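Local coordinates for assembly chaperone of ribosomal protein L4 (Acl4) (Chaetomium thermophilum, PDB 5TQB) that probably escorts newly made ribosomal protein L4 as a dedicated TPR-repeat chaperone until the protein is assembled into ribosomes, at residues B[225-236]-B[253-264]. Sequence-based numbering, arbitrary orientation.
Sequences VPPFPSRVSLVR and RLIAEDDLSVEV. With EDO (1,2-ethanediol), chain D; EDO (1,2-ethanediol), chain G; EDO (1,2-ethanediol), chain K.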
loop_
_atom_site.group_PDB
_atom_site.type_symbol
_atom_site.label_atom_id
_atom_site.label_comp_id
_atom_site.label_asym_id
_atom_site.label_seq_id
_atom_site.Cartn_x
_atom_site.Cartn_y
_atom_site.Cartn_z
ATOM N N VAL B 225 -7.558 -0.046 5.079
ATOM C CA VAL B 225 -6.121 0.120 5.305
ATOM C C VAL B 225 -5.584 1.259 4.444
ATOM O O VAL B 225 -5.764 1.244 3.226
ATOM C CB VAL B 225 -5.344 -1.172 4.965
ATOM C CG1 VAL B 225 -3.832 -0.980 5.154
ATOM C CG2 VAL B 225 -5.839 -2.323 5.819
ATOM N N PRO B 226 -4.917 2.247 5.065
ATOM C CA PRO B 226 -4.451 3.403 4.288
ATOM C C PRO B 226 -3.416 3.048 3.225
ATOM O O PRO B 226 -2.663 2.093 3.404
ATOM C CB PRO B 226 -3.836 4.332 5.350
ATOM C CG PRO B 226 -3.672 3.526 6.561
ATOM C CD PRO B 226 -4.684 2.427 6.508
ATOM N N PRO B 227 -3.377 3.814 2.122
ATOM C CA PRO B 227 -2.401 3.548 1.061
ATOM C C PRO B 227 -0.958 3.628 1.553
ATOM O O PRO B 227 -0.673 4.324 2.530
ATOM C CB PRO B 227 -2.663 4.674 0.053
ATOM C CG PRO B 227 -4.028 5.165 0.359
ATOM C CD PRO B 227 -4.191 5.007 1.824
ATOM N N PHE B 228 -0.072 2.917 0.859
ATOM C CA PHE B 228 1.352 2.881 1.158
ATOM C C PHE B 228 1.950 4.267 1.447
ATOM O O PHE B 228 2.519 4.471 2.517
ATOM C CB PHE B 228 2.097 2.203 0.001
ATOM C CG PHE B 228 3.440 1.650 0.372
ATOM C CD1 PHE B 228 3.600 0.299 0.630
ATOM C CD2 PHE B 228 4.549 2.476 0.442
ATOM C CE1 PHE B 228 4.844 -0.215 0.958
ATOM C CE2 PHE B 228 5.789 1.971 0.774
ATOM C CZ PHE B 228 5.940 0.624 1.029
ATOM N N PRO B 229 1.817 5.224 0.508
ATOM C CA PRO B 229 2.473 6.517 0.733
ATOM C C PRO B 229 1.977 7.207 2.000
ATOM O O PRO B 229 2.740 7.883 2.684
ATOM C CB PRO B 229 2.079 7.332 -0.509
ATOM C CG PRO B 229 1.689 6.330 -1.520
ATOM C CD PRO B 229 1.025 5.245 -0.733
ATOM N N SER B 230 0.702 7.017 2.309
ATOM C CA SER B 230 0.103 7.591 3.501
ATOM C C SER B 230 0.685 6.953 4.769
ATOM O O SER B 230 0.794 7.607 5.810
ATOM C CB SER B 230 -1.417 7.413 3.450
ATOM O OG SER B 230 -2.045 8.004 4.570
ATOM N N ARG B 231 1.064 5.680 4.680
ATOM C CA ARG B 231 1.634 4.974 5.827
ATOM C C ARG B 231 3.109 5.308 6.017
ATOM O O ARG B 231 3.653 5.131 7.102
ATOM C CB ARG B 231 1.442 3.463 5.690
ATOM C CG ARG B 231 0.150 2.955 6.331
ATOM C CD ARG B 231 -0.521 1.898 5.487
ATOM N NE ARG B 231 0.220 0.649 5.493
ATOM C CZ ARG B 231 0.191 -0.251 4.516
ATOM N NH1 ARG B 231 -0.538 -0.053 3.427
ATOM N NH2 ARG B 231 0.909 -1.356 4.632
ATOM N N VAL B 232 3.755 5.789 4.963
ATOM C CA VAL B 232 5.118 6.275 5.079
ATOM C C VAL B 232 5.099 7.534 5.941
ATOM O O VAL B 232 5.870 7.656 6.893
ATOM C CB VAL B 232 5.738 6.578 3.700
ATOM C CG1 VAL B 232 7.123 7.214 3.849
ATOM C CG2 VAL B 232 5.831 5.307 2.875
ATOM N N SER B 233 4.201 8.456 5.606
ATOM C CA SER B 233 4.024 9.683 6.373
ATOM C C SER B 233 3.736 9.353 7.829
ATOM O O SER B 233 4.227 10.028 8.746
ATOM C CB SER B 233 2.883 10.508 5.781
ATOM O OG SER B 233 2.397 11.471 6.699
ATOM N N LEU B 234 2.950 8.303 8.038
ATOM C CA LEU B 234 2.604 7.869 9.385
ATOM C C LEU B 234 3.854 7.499 10.185
ATOM O O LEU B 234 4.003 7.914 11.332
ATOM C CB LEU B 234 1.647 6.680 9.332
ATOM C CG LEU B 234 1.309 6.039 10.675
ATOM C CD1 LEU B 234 0.562 7.024 11.566
ATOM C CD2 LEU B 234 0.509 4.776 10.460
ATOM N N VAL B 235 4.749 6.726 9.577
ATOM C CA VAL B 235 5.962 6.289 10.260
ATOM C C VAL B 235 6.801 7.478 10.729
ATOM O O VAL B 235 7.387 7.436 11.811
ATOM C CB VAL B 235 6.815 5.373 9.365
ATOM C CG1 VAL B 235 8.171 5.100 9.987
ATOM C CG2 VAL B 235 6.098 4.058 9.130
ATOM N N ARG B 236 6.860 8.525 9.908
ATOM C CA ARG B 236 7.620 9.724 10.243
ATOM C C ARG B 236 6.996 10.399 11.463
ATOM O O ARG B 236 7.707 10.855 12.360
ATOM C CB ARG B 236 7.662 10.691 9.054
ATOM C CG ARG B 236 8.515 10.211 7.879
ATOM C CD ARG B 236 8.248 11.017 6.598
ATOM N NE ARG B 236 8.586 12.439 6.730
ATOM C CZ ARG B 236 9.697 13.016 6.265
ATOM N NH1 ARG B 236 10.618 12.311 5.619
ATOM N NH2 ARG B 236 9.891 14.319 6.443
ATOM N N ARG B 253 5.173 -4.398 8.074
ATOM C CA ARG B 253 4.081 -4.633 7.128
ATOM C C ARG B 253 4.405 -4.007 5.777
ATOM O O ARG B 253 4.197 -4.623 4.734
ATOM C CB ARG B 253 2.771 -4.048 7.666
ATOM C CG ARG B 253 1.579 -4.062 6.685
ATOM C CD ARG B 253 0.807 -5.371 6.728
ATOM N NE ARG B 253 0.005 -5.491 7.945
ATOM C CZ ARG B 253 -1.197 -4.945 8.114
ATOM N NH1 ARG B 253 -1.759 -4.229 7.147
ATOM N NH2 ARG B 253 -1.842 -5.113 9.263
ATOM N N LEU B 254 4.905 -2.778 5.794
ATOM C CA LEU B 254 5.211 -2.080 4.554
ATOM C C LEU B 254 6.234 -2.840 3.712
ATOM O O LEU B 254 6.080 -2.947 2.497
ATOM C CB LEU B 254 5.692 -0.657 4.841
ATOM C CG LEU B 254 4.604 0.328 5.285
ATOM C CD1 LEU B 254 5.220 1.615 5.822
ATOM C CD2 LEU B 254 3.653 0.646 4.138
ATOM N N ILE B 255 7.267 -3.376 4.360
ATOM C CA ILE B 255 8.310 -4.134 3.668
ATOM C C ILE B 255 7.774 -5.474 3.169
ATOM O O ILE B 255 8.272 -6.031 2.189
ATOM C CB ILE B 255 9.536 -4.360 4.591
ATOM C CG1 ILE B 255 10.304 -3.054 4.790
ATOM C CG2 ILE B 255 10.493 -5.407 4.028
ATOM C CD1 ILE B 255 10.929 -2.475 3.518
ATOM N N ALA B 256 6.757 -5.990 3.844
ATOM C CA ALA B 256 6.103 -7.206 3.390
ATOM C C ALA B 256 5.297 -6.963 2.098
ATOM O O ALA B 256 4.893 -7.915 1.432
ATOM C CB ALA B 256 5.216 -7.765 4.489
ATOM N N GLU B 257 5.103 -5.694 1.736
ATOM C CA GLU B 257 4.320 -5.308 0.556
ATOM C C GLU B 257 5.197 -4.783 -0.588
ATOM O O GLU B 257 4.850 -4.925 -1.765
ATOM C CB GLU B 257 3.290 -4.243 0.943
ATOM C CG GLU B 257 2.194 -4.753 1.870
ATOM C CD GLU B 257 1.256 -3.650 2.337
ATOM O OE1 GLU B 257 0.316 -3.942 3.111
ATOM O OE2 GLU B 257 1.457 -2.483 1.938
ATOM N N ASP B 258 6.320 -4.160 -0.235
ATOM C CA ASP B 258 7.301 -3.696 -1.218
ATOM C C ASP B 258 8.686 -3.583 -0.585
ATOM O O ASP B 258 8.996 -2.587 0.079
ATOM C CB ASP B 258 6.893 -2.340 -1.803
ATOM C CG ASP B 258 7.897 -1.811 -2.821
ATOM O OD1 ASP B 258 7.745 -0.654 -3.269
ATOM O OD2 ASP B 258 8.847 -2.543 -3.171
ATOM N N ASP B 259 9.515 -4.601 -0.794
ATOM C CA ASP B 259 10.832 -4.641 -0.178
ATOM C C ASP B 259 11.881 -3.962 -1.052
ATOM O O ASP B 259 13.080 -4.054 -0.777
ATOM C CB ASP B 259 11.240 -6.077 0.173
ATOM C CG ASP B 259 11.390 -6.964 -1.045
ATOM O OD1 ASP B 259 11.376 -8.203 -0.870
ATOM O OD2 ASP B 259 11.528 -6.430 -2.168
ATOM N N LEU B 260 11.427 -3.274 -2.098
ATOM C CA LEU B 260 12.314 -2.430 -2.897
ATOM C C LEU B 260 12.123 -0.945 -2.561
ATOM O O LEU B 260 12.530 -0.061 -3.322
ATOM C CB LEU B 260 12.098 -2.686 -4.388
ATOM C CG LEU B 260 12.498 -4.101 -4.833
ATOM C CD1 LEU B 260 12.049 -4.385 -6.263
ATOM C CD2 LEU B 260 14.000 -4.311 -4.702
ATOM N N SER B 261 11.517 -0.683 -1.406
ATOM C CA SER B 261 11.276 0.680 -0.956
ATOM C C SER B 261 12.436 1.186 -0.104
ATOM O O SER B 261 12.527 0.878 1.086
ATOM C CB SER B 261 9.983 0.749 -0.150
ATOM O OG SER B 261 9.742 2.070 0.290
ATOM N N VAL B 262 13.309 1.970 -0.725
ATOM C CA VAL B 262 14.494 2.483 -0.062
ATOM C C VAL B 262 14.124 3.237 1.203
ATOM O O VAL B 262 14.698 3.004 2.271
ATOM C CB VAL B 262 15.282 3.427 -0.988
ATOM C CG1 VAL B 262 16.494 4.039 -0.251
ATOM C CG2 VAL B 262 15.739 2.685 -2.227
ATOM N N GLU B 263 13.152 4.135 1.071
ATOM C CA GLU B 263 12.789 5.040 2.148
ATOM C C GLU B 263 12.208 4.290 3.342
ATOM O O GLU B 263 12.338 4.737 4.484
ATOM C CB GLU B 263 11.803 6.090 1.638
ATOM C CG GLU B 263 11.546 7.222 2.621
ATOM C CD GLU B 263 11.110 8.513 1.940
ATOM O OE1 GLU B 263 10.566 9.393 2.636
ATOM O OE2 GLU B 263 11.325 8.655 0.715
ATOM N N VAL B 264 11.586 3.144 3.087
ATOM C CA VAL B 264 11.017 2.354 4.175
ATOM C C VAL B 264 12.089 1.545 4.907
ATOM O O VAL B 264 11.999 1.361 6.121
ATOM C CB VAL B 264 9.878 1.451 3.686
ATOM C CG1 VAL B 264 9.405 0.508 4.794
ATOM C CG2 VAL B 264 8.719 2.314 3.216
HETATM C C1 EDO D . -2.022 0.700 -1.332
HETATM O O1 EDO D . -1.056 0.215 -0.430
HETATM C C2 EDO D . -1.494 1.928 -2.043
HETATM O O2 EDO D . -2.485 2.432 -2.912
HETATM C C1 EDO G . 14.904 -8.397 1.081
HETATM O O1 EDO G . 13.600 -8.311 1.615
HETATM C C2 EDO G . 14.914 -7.879 -0.343
HETATM O O2 EDO G . 14.808 -6.471 -0.344
HETATM C C1 EDO K . -8.200 4.321 0.836
HETATM O O1 EDO K . -7.552 4.771 -0.331
HETATM C C2 EDO K . -7.478 3.109 1.385
HETATM O O2 EDO K . -8.172 2.621 2.511
HETATM O O HOH W 1 11.290 9.948 5.091
#
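Both carboxylate oxygens of Glu257 converge on one nitrogen of Arg231: NH2 gives a bond of 3.1 Å to OE1 and a weak, less straight one, part of the same salt bridge, to OE2 at 3.0 Å. The guanidinium and carboxylate planes stand 79° apart, and OE1 is approached from above its carboxylate plane, unlike the flat, two-nitrogen pairing these groups can form. Bends at chi2 and chi3 curl the arginine back along its own segment, where NH1 donates to Pro226 O over 3.0 Å in the guanidinium plane. Anchored at both terminal nitrogens, the group is sandwiched between Val225 CG1 on one face and Leu254 CD2 on the other. That leucine methyl also makes a CH-pi contact with Phe228, 3.6 Å from the ring centroid, so that one methyl touches both the guanidinium and the ring. Helices 228-240 and 244-257 form an antiparallel helical hairpin, consistent with the helix pairs from which TPR-type superhelices are built, with their short segments here crossing at -148°. The turn Asp258 to Ser261, which carries an Asx turn from Asp258 OD2 to Leu260 N, then leads into helix 262-281. Phe228, its chi1 of -159° setting CG opposite the backbone N, carries its ring toward this turn; CE2 lies 3.8 Å from Val264 CG2, while Ser261 OG and Glu257 OE2 sit at the ring edge. The chain of another protein reaches the same surface: an aromatic ring of that chain meets Phe228, an aromatic side chain of it is hydrogen-bonded to Ser261 OG, and the backbone of that chain is hydrogen-bonded to Arg236 NH2. One turn further along helix 228-240, Val232 CG2 lies 4.2 Å from Val264 CG2, and both Val232 and Val235 also touch Leu267 of helix 262-281.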